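Local coordinates for protein ADP-ribosylating toxin CARDS (Mycoplasma pneumoniae, PDB 4TLV) that transfers ADP-ribose from NAD+ to multiple target proteins, acting as the main virulence factor of its bacterium and causing vacuolization of mammalian cells, at residues L290-Q295 / I323-L328; A331-S336 / K481-Q486; L337-T342 / V378-L383; L418-D423 / Q430-R435. All coordinates share one frame; numbering follows the deposited sequence.

Contact 1: L290-Q295 / I323-L328; sequences LQADPQ and ICLKDL
Leu-325 meets Pro-294 and Ala-292 within the D2 beta-trefoil, where the end of strand 287-293 comes near strand 323-325 without pairing with it. Between these two segments the contact consists of side-chain packing, the closest alpha carbons, those of Ala-292 and Leu-325, being 7.8 Å apart.

All the interactions across this gap are apolar, and one methyl carries them. Leu-325 CD1 lies 3.9 Å from Pro-294 CG and 4.4 Å from Ala-292 CB. With CD1 anti to CA (chi2 -175°), the leucine extends this branch as far as it can, and its side chain crosses that of the proline at about a right angle. Ala-292 and Pro-294, two positions apart, both direct their beta carbons toward strand 323-325, whereas that of the intervening Asp-293 points away. Phe-315 of strand 315-317 touches both Ala-292 and Leu-325, and Leu-335 packs on Pro-294, adding to the apolar surroundings.

The polar interactions lie beside this packing and shape the chain that presents the proline. Pro-294 is the middle residue of an Asx turn, in which Asp-293 OD1 accepts from the backbone, and the same oxygen is also bonded to Ser-309 OG, which gives the carboxylate a second anchor. Beyond D2, Pro-294 O receives a hydrogen bond from Asn-488 ND2 of the D3 domain. The turn itself is closed by Gln-295 N, which approaches Asp-293 OD1 at 2.8 Å on the anti side, 35° out of the carboxylate plane.

Contact 2: A331-S336 / K481-Q486; sequences AQISLS and KIFFVQ
Ile-333 of the D2 domain packs against Phe-483 and Val-485 of the D3 domain, so this contact belongs to the interface between two beta-trefoils. The alpha carbons of Ile-333 and Val-485 are 8.9 Å apart, and the isoleucine, on the approach to strand 335-340, has to span the gap to strand 481-485. Its CB is directed toward that strand, and from there the side chain divides. The CG2 branch, placed beside the backbone N, comes obliquely to the aromatic ring, 4.2 Å from Phe-483 CE2. The other branch starts at CG1, set between the backbone N and the carbonyl carbon (chi1 61°), and runs outward to CD1, which meets Val-485 CG1 tip to tip at 3.8 Å. One side chain thus touches two residues spaced two apart on the D3 strand. Around this junction, Val-354 of D2 touches both Ile-333 and Val-485, while Phe-441 makes an edge-to-face contact with Phe-483. Polar links flank the packing: Gln-332 is hydrogen-bonded through OE1 to Met-516 N and through NE2 to Asp-515 OD1. On the D3 strand itself, Val-485 CG2 lies at the edge of the Phe-483 ring, in its plane.

Contact 3: L337-T342 / V378-L383; sequences LTAFTT and VSSELL
Ala-339 and Ser-380 mark the nearest approach of the two backbones, with 7.2 Å between their CA atoms, the alanine on strand 335-340 and the serine where strand 375-380 passes straight into the 3-10 segment 381-383. Both beta carbons point across the gap. Ala-339 CB, short as it is, comes within 3.9 Å of Ser-380 OG, a plain van der Waals approach to an oxygen that also accepts a hydrogen bond from its own chain. With OG anti to the backbone N (chi1 174°), the serine hydroxyl reaches forward along the chain to accept from Leu-382 N at 3.0 Å, with an N-H...O angle of 148°. This is an ST turn, and it leads the chain out of the strand; Leu-383 N bonds to Ser-380 O, the spacing expected of a 3-10 turn.

In the beta-trefoil of D2 these two strands are not sheet partners: strand 335-340 pairs with 348-354, and strand 375-380 with 364-368 and 415-421. What joins them here is the packing of the alanine against the turn. Leu-382 provides the other half of it. Its CD2 branch, anti to CA, stretches toward the opposite chain and sits 3.6 Å from Ala-339 O and 4.5 Å from Ala-339 CB, so that the methyl lies against the carbonyl oxygen and more loosely beside the methyl of the same residue.

Asn-361 lies close to both sides, bonded to Ala-339 through the backbone and touched by the Leu-382 side chain. On the 375-380 strand, Asn-388 OD1 accepts from Ser-380 N, and Asn-388 O is hydrogen-bonded to Ser-379 OG.

Contact 4: L418-D423 / Q430-R435; sequences LQIIVD and QFVTMR
Ile-420 CD1 meets the edge of the Phe-431 ring, in its plane, at 3.4 Å from CE2 and 3.8 Å from CD2. This is snug packing for a methyl against an aromatic rim, and the two side chains cross at about a right angle. The other branch of Ile-420 serves a second partner: CG2, anti to the backbone N, is 4.1 Å from Val-432 CG1 as the two side chains slide past each other in opposite directions. Val-422 CG2 reaches the same valine methyl at 4.3 Å, so that Val-432 CG1 is shared by two residues of the 418-423 segment.

What presents Phe-431 and Val-432 together is a tight turn at the end of a 3-10 segment, closed by Thr-433 N bonding to Gln-430 O at 3.1 Å. Gln-430, its beta carbon turned away from the contact, is fastened to the KELED motif, with OE1 accepting from Glu-273 N and NE2 donating to Glu-271 O. Within the D2 beta-trefoil, the loop segment folds over strand 415-421 and its neighbour 375-380, where Phe-376 touches both valines; strand 364-368 contributes Met-366, which packs on Ile-420, Phe-431 and Val-432.

How the contacts relate
From the N terminus, contact 1 closes first, bringing 323-328 back to 290-295 inside D2. Contact 2 opens next at 331-336 and does not close until 481-486, so its long loop spans the rest of D2 and enters D3. Nested within it, in series, are contact 3 (337-342 with 378-383) and the short loop of contact 4 (418-423 with 430-435); none of the four cross. Strand 335-340 serves both contacts 2 and 3, and is tied back to contact 1 by a backbone hydrogen bond between Leu-337 N and Ile-323 O. Contact 4 packs against contact 3 through Ile-420 and Val-378, and against contact 1 through Phe-431 and Ile-323. Contacts 1, 3 and 4 thus bind D2 internally, while contact 2 fastens it to D3.

Contact 1: L290-Q295 / I323-L328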
loop_
_atom_site.group_PDB
_atom_site.type_symbol
_atom_site.label_atom_id
_atom_site.label_comp_id
_atom_site.label_asym_id
_atom_site.label_seq_id
_atom_site.Cartn_x
_atom_site.Cartn_y
_atom_site.Cartn_z
ATOM N N LEU A 290 -20.790 -7.771 -11.446
ATOM C CA LEU A 290 -19.535 -8.404 -11.092
ATOM C C LEU A 290 -19.775 -9.400 -9.964
ATOM O O LEU A 290 -20.447 -9.069 -8.981
ATOM C CB LEU A 290 -18.555 -7.335 -10.620
ATOM C CG LEU A 290 -17.144 -7.808 -10.296
ATOM C CD1 LEU A 290 -16.448 -8.299 -11.583
ATOM C CD2 LEU A 290 -16.367 -6.662 -9.657
ATOM N N GLN A 291 -19.236 -10.613 -10.095
ATOM C CA GLN A 291 -19.364 -11.604 -9.032
ATOM C C GLN A 291 -18.075 -12.412 -8.901
ATOM O O GLN A 291 -17.271 -12.446 -9.824
ATOM C CB GLN A 291 -20.561 -12.531 -9.307
ATOM C CG GLN A 291 -21.893 -11.803 -9.246
ATOM C CD GLN A 291 -23.069 -12.695 -9.461
ATOM O OE1 GLN A 291 -22.918 -13.887 -9.698
ATOM N NE2 GLN A 291 -24.268 -12.120 -9.378
ATOM N N ALA A 292 -17.865 -13.051 -7.754
ATOM C CA ALA A 292 -16.642 -13.837 -7.566
ATOM C C ALA A 292 -16.848 -14.981 -6.586
ATOM O O ALA A 292 -17.727 -14.931 -5.730
ATOM C CB ALA A 292 -15.454 -12.934 -7.136
ATOM N N ASP A 293 -16.034 -16.024 -6.710
ATOM C CA ASP A 293 -16.245 -17.233 -5.915
ATOM C C ASP A 293 -14.948 -17.644 -5.233
ATOM O O ASP A 293 -14.008 -18.050 -5.900
ATOM C CB ASP A 293 -16.733 -18.378 -6.813
ATOM C CG ASP A 293 -17.133 -19.634 -6.012
ATOM O OD1 ASP A 293 -16.661 -19.805 -4.868
ATOM O OD2 ASP A 293 -17.931 -20.445 -6.521
ATOM N N PRO A 294 -14.886 -17.542 -3.899
ATOM C CA PRO A 294 -13.622 -17.867 -3.211
ATOM C C PRO A 294 -13.281 -19.353 -3.248
ATOM O O PRO A 294 -12.157 -19.716 -2.906
ATOM C CB PRO A 294 -13.884 -17.467 -1.754
ATOM C CG PRO A 294 -15.137 -16.664 -1.773
ATOM C CD PRO A 294 -15.933 -17.110 -2.964
ATOM N N GLN A 295 -14.238 -20.195 -3.625
ATOM C CA GLN A 295 -13.986 -21.634 -3.719
ATOM C C GLN A 295 -13.000 -21.961 -4.849
ATOM O O GLN A 295 -12.212 -22.901 -4.748
ATOM C CB GLN A 295 -15.301 -22.392 -3.927
ATOM C CG GLN A 295 -15.198 -23.914 -3.744
ATOM C CD GLN A 295 -14.736 -24.641 -4.997
ATOM O OE1 GLN A 295 -15.094 -24.107 -6.169
ATOM N NE2 GLN A 295 -14.061 -25.674 -4.912
ATOM N N ILE A 323 -9.536 -3.898 -5.394
ATOM C CA ILE A 323 -10.966 -4.183 -5.351
ATOM C C ILE A 323 -11.135 -5.511 -4.619
ATOM O O ILE A 323 -10.751 -6.561 -5.143
ATOM C CB ILE A 323 -11.551 -4.286 -6.784
ATOM C CG1 ILE A 323 -11.316 -2.978 -7.539
ATOM C CG2 ILE A 323 -13.037 -4.636 -6.733
ATOM C CD1 ILE A 323 -11.487 -3.103 -9.067
ATOM N N CYS A 324 -11.678 -5.467 -3.403
ATOM C CA CYS A 324 -11.723 -6.640 -2.535
ATOM C C CYS A 324 -13.142 -7.153 -2.354
ATOM O O CYS A 324 -14.088 -6.359 -2.305
ATOM C CB CYS A 324 -11.197 -6.304 -1.138
ATOM S SG CYS A 324 -9.591 -5.519 -1.050
ATOM N N LEU A 325 -13.279 -8.475 -2.218
ATOM C CA LEU A 325 -14.533 -9.089 -1.785
ATOM C C LEU A 325 -14.752 -8.712 -0.333
ATOM O O LEU A 325 -13.801 -8.674 0.443
ATOM C CB LEU A 325 -14.456 -10.610 -1.852
ATOM C CG LEU A 325 -15.056 -11.349 -3.036
ATOM C CD1 LEU A 325 -14.966 -12.874 -2.800
ATOM C CD2 LEU A 325 -16.504 -10.914 -3.281
ATOM N N LYS A 326 -16.002 -8.458 0.043
ATOM C CA LYS A 326 -16.310 -8.025 1.397
ATOM C C LYS A 326 -15.863 -9.013 2.470
ATOM O O LYS A 326 -15.231 -8.611 3.444
ATOM C CB LYS A 326 -17.815 -7.751 1.561
ATOM C CG LYS A 326 -18.248 -7.474 3.006
ATOM C CD LYS A 326 -19.778 -7.372 3.093
ATOM C CE LYS A 326 -20.264 -7.299 4.524
ATOM N NZ LYS A 326 -19.713 -6.109 5.209
ATOM N N ASP A 327 -16.203 -10.288 2.321
ATOM C CA ASP A 327 -16.007 -11.233 3.431
ATOM C C ASP A 327 -14.665 -11.964 3.379
ATOM O O ASP A 327 -14.157 -12.302 2.307
ATOM C CB ASP A 327 -17.134 -12.269 3.498
ATOM C CG ASP A 327 -18.485 -11.644 3.818
ATOM O OD1 ASP A 327 -18.608 -10.986 4.872
ATOM O OD2 ASP A 327 -19.411 -11.809 3.003
ATOM N N LEU A 328 -14.114 -12.225 4.557
ATOM C CA LEU A 328 -12.942 -13.092 4.691
ATOM C C LEU A 328 -13.319 -14.548 4.476
ATOM O O LEU A 328 -14.456 -14.949 4.738
ATOM C CB LEU A 328 -12.358 -12.944 6.101
ATOM C CG LEU A 328 -11.939 -11.520 6.470
ATOM C CD1 LEU A 328 -11.343 -11.485 7.883
ATOM C CD2 LEU A 328 -10.910 -10.987 5.454
#

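Contact 2: A331-S336 / K481-Q486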
loop_
_atom_site.group_PDB
_atom_site.type_symbol
_atom_site.label_atom_id
_atom_site.label_comp_id
_atom_site.label_asym_id
_atom_site.label_seq_id
_atom_site.Cartn_x
_atom_site.Cartn_y
_atom_site.Cartn_z
ATOM N N ALA A 331 -10.305 -19.203 6.541
ATOM C CA ALA A 331 -8.972 -19.105 7.118
ATOM C C ALA A 331 -8.529 -17.644 7.291
ATOM O O ALA A 331 -7.337 -17.356 7.382
ATOM C CB ALA A 331 -7.961 -19.890 6.276
ATOM N N GLN A 332 -9.506 -16.738 7.323
ATOM C CA GLN A 332 -9.291 -15.339 7.673
ATOM C C GLN A 332 -8.473 -14.529 6.660
ATOM O O GLN A 332 -7.873 -13.525 7.014
ATOM C CB GLN A 332 -8.682 -15.215 9.072
ATOM C CG GLN A 332 -9.468 -15.945 10.151
ATOM C CD GLN A 332 -8.678 -16.073 11.438
ATOM O OE1 GLN A 332 -7.632 -16.724 11.476
ATOM N NE2 GLN A 332 -9.156 -15.421 12.490
ATOM N N ILE A 333 -8.460 -14.937 5.400
ATOM C CA ILE A 333 -7.811 -14.083 4.416
ATOM C C ILE A 333 -8.818 -13.348 3.533
ATOM O O ILE A 333 -9.962 -13.772 3.356
ATOM C CB ILE A 333 -6.746 -14.797 3.572
ATOM C CG1 ILE A 333 -7.372 -15.930 2.783
ATOM C CG2 ILE A 333 -5.544 -15.271 4.441
ATOM C CD1 ILE A 333 -6.357 -16.926 2.302
ATOM N N SER A 334 -8.364 -12.216 3.026
ATOM C CA SER A 334 -9.136 -11.337 2.164
ATOM C C SER A 334 -8.695 -11.622 0.734
ATOM O O SER A 334 -7.536 -11.965 0.505
ATOM C CB SER A 334 -8.808 -9.885 2.528
ATOM O OG SER A 334 -9.374 -8.979 1.600
ATOM N N LEU A 335 -9.625 -11.518 -0.214
ATOM C CA LEU A 335 -9.331 -11.737 -1.630
ATOM C C LEU A 335 -9.614 -10.495 -2.478
ATOM O O LEU A 335 -10.596 -9.794 -2.240
ATOM C CB LEU A 335 -10.164 -12.906 -2.156
ATOM C CG LEU A 335 -9.892 -14.258 -1.476
ATOM C CD1 LEU A 335 -11.064 -15.231 -1.738
ATOM C CD2 LEU A 335 -8.547 -14.844 -1.931
ATOM N N SER A 336 -8.756 -10.253 -3.472
ATOM C CA SER A 336 -8.817 -9.065 -4.331
ATOM C C SER A 336 -8.764 -9.462 -5.804
ATOM O O SER A 336 -8.149 -10.471 -6.155
ATOM C CB SER A 336 -7.613 -8.149 -4.045
ATOM O OG SER A 336 -7.721 -7.543 -2.774
ATOM N N LYS A 481 3.092 -11.219 12.053
ATOM C CA LYS A 481 3.175 -12.658 11.807
ATOM C C LYS A 481 3.529 -12.945 10.341
ATOM O O LYS A 481 3.305 -12.107 9.449
ATOM C CB LYS A 481 1.871 -13.366 12.223
ATOM C CG LYS A 481 1.518 -13.208 13.705
ATOM C CD LYS A 481 0.471 -14.227 14.148
ATOM C CE LYS A 481 -0.871 -13.946 13.490
ATOM N NZ LYS A 481 -1.406 -12.653 13.996
ATOM N N ILE A 482 4.134 -14.101 10.101
ATOM C CA ILE A 482 4.448 -14.537 8.749
ATOM C C ILE A 482 3.600 -15.763 8.450
ATOM O O ILE A 482 3.540 -16.682 9.267
ATOM C CB ILE A 482 5.941 -14.882 8.607
ATOM C CG1 ILE A 482 6.758 -13.583 8.611
ATOM C CG2 ILE A 482 6.220 -15.649 7.313
ATOM C CD1 ILE A 482 8.262 -13.788 8.758
ATOM N N PHE A 483 2.949 -15.781 7.288
ATOM C CA PHE A 483 2.070 -16.905 6.962
ATOM C C PHE A 483 2.188 -17.401 5.523
ATOM O O PHE A 483 2.599 -16.667 4.617
ATOM C CB PHE A 483 0.607 -16.627 7.381
ATOM C CG PHE A 483 -0.058 -15.467 6.652
ATOM C CD1 PHE A 483 -0.017 -14.180 7.168
ATOM C CD2 PHE A 483 -0.768 -15.682 5.473
ATOM C CE1 PHE A 483 -0.662 -13.112 6.503
ATOM C CE2 PHE A 483 -1.415 -14.638 4.819
ATOM C CZ PHE A 483 -1.364 -13.349 5.342
ATOM N N PHE A 484 1.832 -18.668 5.342
ATOM C CA PHE A 484 1.944 -19.389 4.083
ATOM C C PHE A 484 0.514 -19.794 3.732
ATOM O O PHE A 484 -0.146 -20.474 4.514
ATOM C CB PHE A 484 2.806 -20.640 4.337
ATOM C CG PHE A 484 3.106 -21.473 3.123
ATOM C CD1 PHE A 484 2.094 -22.100 2.408
ATOM C CD2 PHE A 484 4.432 -21.719 2.754
ATOM C CE1 PHE A 484 2.390 -22.906 1.300
ATOM C CE2 PHE A 484 4.738 -22.526 1.659
ATOM C CZ PHE A 484 3.712 -23.118 0.926
ATOM N N VAL A 485 0.024 -19.366 2.575
ATOM C CA VAL A 485 -1.338 -19.698 2.176
ATOM C C VAL A 485 -1.305 -20.922 1.274
ATOM O O VAL A 485 -0.879 -20.848 0.131
ATOM C CB VAL A 485 -2.038 -18.534 1.437
ATOM C CG1 VAL A 485 -3.450 -18.937 0.997
ATOM C CG2 VAL A 485 -2.086 -17.281 2.327
ATOM N N GLN A 486 -1.729 -22.057 1.819
ATOM C CA GLN A 486 -1.828 -23.285 1.045
ATOM C C GLN A 486 -3.009 -23.154 0.093
ATOM O O GLN A 486 -2.923 -23.484 -1.085
ATOM C CB GLN A 486 -2.048 -24.474 1.979
ATOM C CG GLN A 486 -2.240 -25.794 1.266
ATOM C CD GLN A 486 -2.375 -26.953 2.246
ATOM O OE1 GLN A 486 -3.417 -27.134 2.879
ATOM N NE2 GLN A 486 -1.314 -27.734 2.382
#

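Contact 3: L337-T342 / V378-L383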
loop_
_atom_site.group_PDB
_atom_site.type_symbol
_atom_site.label_atom_id
_atom_site.label_comp_id
_atom_site.label_asym_id
_atom_site.label_seq_id
_atom_site.Cartn_x
_atom_site.Cartn_y
_atom_site.Cartn_z
ATOM N N LEU A 337 -9.422 -8.672 -6.650
ATOM C CA LEU A 337 -9.319 -8.809 -8.096
ATOM C C LEU A 337 -7.877 -8.622 -8.520
ATOM O O LEU A 337 -7.219 -7.655 -8.119
ATOM C CB LEU A 337 -10.195 -7.760 -8.793
ATOM C CG LEU A 337 -11.628 -8.214 -9.090
ATOM C CD1 LEU A 337 -12.374 -8.670 -7.857
ATOM C CD2 LEU A 337 -12.400 -7.112 -9.833
ATOM N N THR A 338 -7.389 -9.538 -9.346
ATOM C CA THR A 338 -5.989 -9.544 -9.722
ATOM C C THR A 338 -5.901 -9.736 -11.238
ATOM O O THR A 338 -6.552 -10.624 -11.789
ATOM C CB THR A 338 -5.250 -10.686 -8.985
ATOM O OG1 THR A 338 -5.482 -10.578 -7.571
ATOM C CG2 THR A 338 -3.760 -10.652 -9.261
ATOM N N ALA A 339 -5.128 -8.883 -11.904
ATOM C CA ALA A 339 -4.939 -8.978 -13.347
ATOM C C ALA A 339 -3.772 -9.917 -13.655
ATOM O O ALA A 339 -2.619 -9.595 -13.370
ATOM C CB ALA A 339 -4.675 -7.604 -13.933
ATOM N N PHE A 340 -4.086 -11.084 -14.215
ATOM C CA PHE A 340 -3.081 -12.100 -14.538
ATOM C C PHE A 340 -2.787 -12.141 -16.034
ATOM O O PHE A 340 -3.676 -11.943 -16.857
ATOM C CB PHE A 340 -3.568 -13.481 -14.105
ATOM C CG PHE A 340 -3.503 -13.718 -12.631
ATOM C CD1 PHE A 340 -2.295 -14.045 -12.021
ATOM C CD2 PHE A 340 -4.647 -13.643 -11.853
ATOM C CE1 PHE A 340 -2.234 -14.272 -10.654
ATOM C CE2 PHE A 340 -4.592 -13.886 -10.482
ATOM C CZ PHE A 340 -3.388 -14.196 -9.886
ATOM N N THR A 341 -1.538 -12.407 -16.385
ATOM C CA THR A 341 -1.155 -12.534 -17.785
ATOM C C THR A 341 -1.740 -13.806 -18.389
ATOM O O THR A 341 -1.979 -14.795 -17.688
ATOM C CB THR A 341 0.358 -12.628 -17.929
ATOM O OG1 THR A 341 0.826 -13.741 -17.153
ATOM C CG2 THR A 341 1.019 -11.353 -17.435
ATOM N N THR A 342 -1.970 -13.782 -19.696
ATOM C CA THR A 342 -2.474 -14.961 -20.388
ATOM C C THR A 342 -1.461 -15.349 -21.458
ATOM O O THR A 342 -0.285 -15.018 -21.342
ATOM C CB THR A 342 -3.858 -14.713 -21.020
ATOM O OG1 THR A 342 -3.735 -13.791 -22.109
ATOM C CG2 THR A 342 -4.831 -14.152 -19.984
ATOM N N VAL A 378 -12.290 1.429 -15.663
ATOM C CA VAL A 378 -11.504 0.769 -14.619
ATOM C C VAL A 378 -10.226 0.258 -15.265
ATOM O O VAL A 378 -10.286 -0.571 -16.173
ATOM C CB VAL A 378 -12.304 -0.387 -14.007
ATOM C CG1 VAL A 378 -11.465 -1.159 -12.963
ATOM C CG2 VAL A 378 -13.581 0.159 -13.366
ATOM N N SER A 379 -9.081 0.763 -14.810
ATOM C CA SER A 379 -7.805 0.474 -15.462
ATOM C C SER A 379 -6.860 -0.248 -14.517
ATOM O O SER A 379 -6.852 0.017 -13.317
ATOM C CB SER A 379 -7.144 1.779 -15.939
ATOM O OG SER A 379 -7.984 2.462 -16.848
ATOM N N SER A 380 -6.049 -1.141 -15.060
ATOM C CA SER A 380 -5.039 -1.829 -14.247
ATOM C C SER A 380 -3.700 -1.080 -14.174
ATOM O O SER A 380 -3.167 -0.650 -15.207
ATOM C CB SER A 380 -4.791 -3.226 -14.799
ATOM O OG SER A 380 -3.725 -3.844 -14.102
ATOM N N GLU A 381 -3.144 -0.937 -12.968
ATOM C CA GLU A 381 -1.821 -0.337 -12.815
ATOM C C GLU A 381 -0.737 -1.225 -13.422
ATOM O O GLU A 381 0.374 -0.770 -13.658
ATOM C CB GLU A 381 -1.479 -0.048 -11.343
ATOM C CG GLU A 381 -2.350 1.012 -10.684
ATOM C CD GLU A 381 -2.051 2.427 -11.178
ATOM O OE1 GLU A 381 -1.146 2.612 -12.030
ATOM O OE2 GLU A 381 -2.723 3.359 -10.697
ATOM N N LEU A 382 -1.057 -2.494 -13.670
ATOM C CA LEU A 382 -0.069 -3.405 -14.259
ATOM C C LEU A 382 0.342 -2.948 -15.669
ATOM O O LEU A 382 1.467 -3.204 -16.120
ATOM C CB LEU A 382 -0.612 -4.839 -14.287
ATOM C CG LEU A 382 0.409 -5.941 -14.578
ATOM C CD1 LEU A 382 1.475 -5.980 -13.487
ATOM C CD2 LEU A 382 -0.268 -7.280 -14.706
ATOM N N LEU A 383 -0.559 -2.249 -16.353
ATOM C CA LEU A 383 -0.315 -1.832 -17.732
ATOM C C LEU A 383 0.288 -0.439 -17.814
ATOM O O LEU A 383 0.459 0.105 -18.902
ATOM C CB LEU A 383 -1.597 -1.920 -18.569
ATOM C CG LEU A 383 -2.076 -3.350 -18.852
ATOM C CD1 LEU A 383 -3.428 -3.367 -19.534
ATOM C CD2 LEU A 383 -1.043 -4.100 -19.688
#

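Contact 4: L418-D423 / Q430-R435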
loop_
_atom_site.group_PDB
_atom_site.type_symbol
_atom_site.label_atom_id
_atom_site.label_comp_id
_atom_site.label_asym_id
_atom_site.label_seq_id
_atom_site.Cartn_x
_atom_site.Cartn_y
_atom_site.Cartn_z
ATOM N N LEU A 418 -16.119 -2.458 -20.744
ATOM C CA LEU A 418 -17.138 -2.359 -19.716
ATOM C C LEU A 418 -16.758 -1.214 -18.802
ATOM O O LEU A 418 -15.598 -1.083 -18.412
ATOM C CB LEU A 418 -17.146 -3.626 -18.879
ATOM C CG LEU A 418 -17.502 -4.926 -19.582
ATOM C CD1 LEU A 418 -16.992 -6.085 -18.761
ATOM C CD2 LEU A 418 -19.006 -4.984 -19.753
ATOM N N GLN A 419 -17.732 -0.393 -18.454
ATOM C CA GLN A 419 -17.494 0.714 -17.551
ATOM C C GLN A 419 -18.490 0.620 -16.410
ATOM O O GLN A 419 -19.611 0.147 -16.586
ATOM C CB GLN A 419 -17.606 2.055 -18.291
ATOM C CG GLN A 419 -16.517 2.229 -19.361
ATOM C CD GLN A 419 -16.519 3.597 -20.023
ATOM O OE1 GLN A 419 -17.455 4.373 -19.866
ATOM N NE2 GLN A 419 -15.457 3.893 -20.774
ATOM N N ILE A 420 -18.067 1.042 -15.229
ATOM C CA ILE A 420 -18.962 1.013 -14.085
ATOM C C ILE A 420 -20.020 2.083 -14.256
ATOM O O ILE A 420 -19.715 3.210 -14.603
ATOM C CB ILE A 420 -18.207 1.246 -12.769
ATOM C CG1 ILE A 420 -17.188 0.112 -12.583
ATOM C CG2 ILE A 420 -19.204 1.310 -11.599
ATOM C CD1 ILE A 420 -16.539 0.066 -11.233
ATOM N N ILE A 421 -21.272 1.725 -14.010
ATOM C CA ILE A 421 -22.340 2.707 -14.079
ATOM C C ILE A 421 -22.886 2.951 -12.678
ATOM O O ILE A 421 -23.179 2.013 -11.940
ATOM C CB ILE A 421 -23.459 2.264 -15.045
ATOM C CG1 ILE A 421 -24.040 0.925 -14.601
ATOM C CG2 ILE A 421 -22.900 2.165 -16.462
ATOM C CD1 ILE A 421 -25.280 0.468 -15.387
ATOM N N VAL A 422 -23.011 4.222 -12.328
ATOM C CA VAL A 422 -23.445 4.611 -10.999
ATOM C C VAL A 422 -24.841 5.210 -11.064
ATOM O O VAL A 422 -25.078 6.192 -11.770
ATOM C CB VAL A 422 -22.486 5.643 -10.387
ATOM C CG1 VAL A 422 -23.045 6.160 -9.058
ATOM C CG2 VAL A 422 -21.102 5.027 -10.191
ATOM N N ASP A 423 -25.748 4.627 -10.299
ATOM C CA ASP A 423 -27.130 5.051 -10.286
ATOM C C ASP A 423 -27.833 4.332 -9.139
ATOM O O ASP A 423 -27.353 3.312 -8.648
ATOM C CB ASP A 423 -27.788 4.680 -11.613
ATOM C CG ASP A 423 -29.199 5.215 -11.729
ATOM O OD1 ASP A 423 -29.344 6.401 -12.113
ATOM O OD2 ASP A 423 -30.155 4.453 -11.426
ATOM N N GLN A 430 -20.370 5.357 -3.681
ATOM C CA GLN A 430 -19.131 5.237 -2.905
ATOM C C GLN A 430 -18.212 4.133 -3.424
ATOM O O GLN A 430 -17.024 4.130 -3.133
ATOM C CB GLN A 430 -19.394 5.081 -1.402
ATOM C CG GLN A 430 -19.925 3.722 -0.996
ATOM C CD GLN A 430 -20.152 3.662 0.492
ATOM O OE1 GLN A 430 -19.417 2.791 1.168
ATOM N NE2 GLN A 430 -20.968 4.421 1.036
ATOM N N PHE A 431 -18.738 3.217 -4.228
ATOM C CA PHE A 431 -17.857 2.197 -4.777
ATOM C C PHE A 431 -16.663 2.798 -5.515
ATOM O O PHE A 431 -15.538 2.303 -5.410
ATOM C CB PHE A 431 -18.570 1.198 -5.701
ATOM C CG PHE A 431 -17.644 0.139 -6.207
ATOM C CD1 PHE A 431 -17.160 -0.823 -5.345
ATOM C CD2 PHE A 431 -17.193 0.147 -7.517
ATOM C CE1 PHE A 431 -16.261 -1.792 -5.798
ATOM C CE2 PHE A 431 -16.316 -0.819 -7.961
ATOM C CZ PHE A 431 -15.847 -1.783 -7.092
ATOM N N VAL A 432 -16.893 3.881 -6.258
ATOM C CA VAL A 432 -15.832 4.457 -7.072
ATOM C C VAL A 432 -14.966 5.471 -6.315
ATOM O O VAL A 432 -14.402 6.396 -6.908
ATOM C CB VAL A 432 -16.384 5.045 -8.392
ATOM C CG1 VAL A 432 -17.051 3.924 -9.208
ATOM C CG2 VAL A 432 -17.364 6.174 -8.110
ATOM N N THR A 433 -14.845 5.256 -5.003
ATOM C CA THR A 433 -13.951 6.011 -4.143
ATOM C C THR A 433 -13.150 5.010 -3.304
ATOM O O THR A 433 -13.558 3.879 -3.142
ATOM C CB THR A 433 -14.728 6.944 -3.194
ATOM O OG1 THR A 433 -15.499 6.164 -2.285
ATOM C CG2 THR A 433 -15.677 7.860 -4.000
ATOM N N MET A 434 -12.016 5.431 -2.764
ATOM C CA MET A 434 -11.136 4.505 -2.064
ATOM C C MET A 434 -11.342 4.568 -0.551
ATOM O O MET A 434 -11.010 5.562 0.085
ATOM C CB MET A 434 -9.672 4.794 -2.444
ATOM C CG MET A 434 -9.324 4.375 -3.857
ATOM S SD MET A 434 -7.736 5.037 -4.377
ATOM C CE MET A 434 -8.238 6.572 -5.081
ATOM N N ARG A 435 -11.882 3.492 0.015
ATOM C CA ARG A 435 -12.211 3.445 1.436
ATOM C C ARG A 435 -11.010 2.901 2.208
ATOM O O ARG A 435 -10.082 2.342 1.618
ATOM C CB ARG A 435 -13.421 2.536 1.682
ATOM C CG ARG A 435 -13.148 1.033 1.485
ATOM C CD ARG A 435 -14.252 0.139 2.153
ATOM N NE ARG A 435 -15.578 0.426 1.590
ATOM C CZ ARG A 435 -16.703 -0.210 1.915
ATOM N NH1 ARG A 435 -16.674 -1.203 2.789
ATOM N NH2 ARG A 435 -17.856 0.137 1.333
#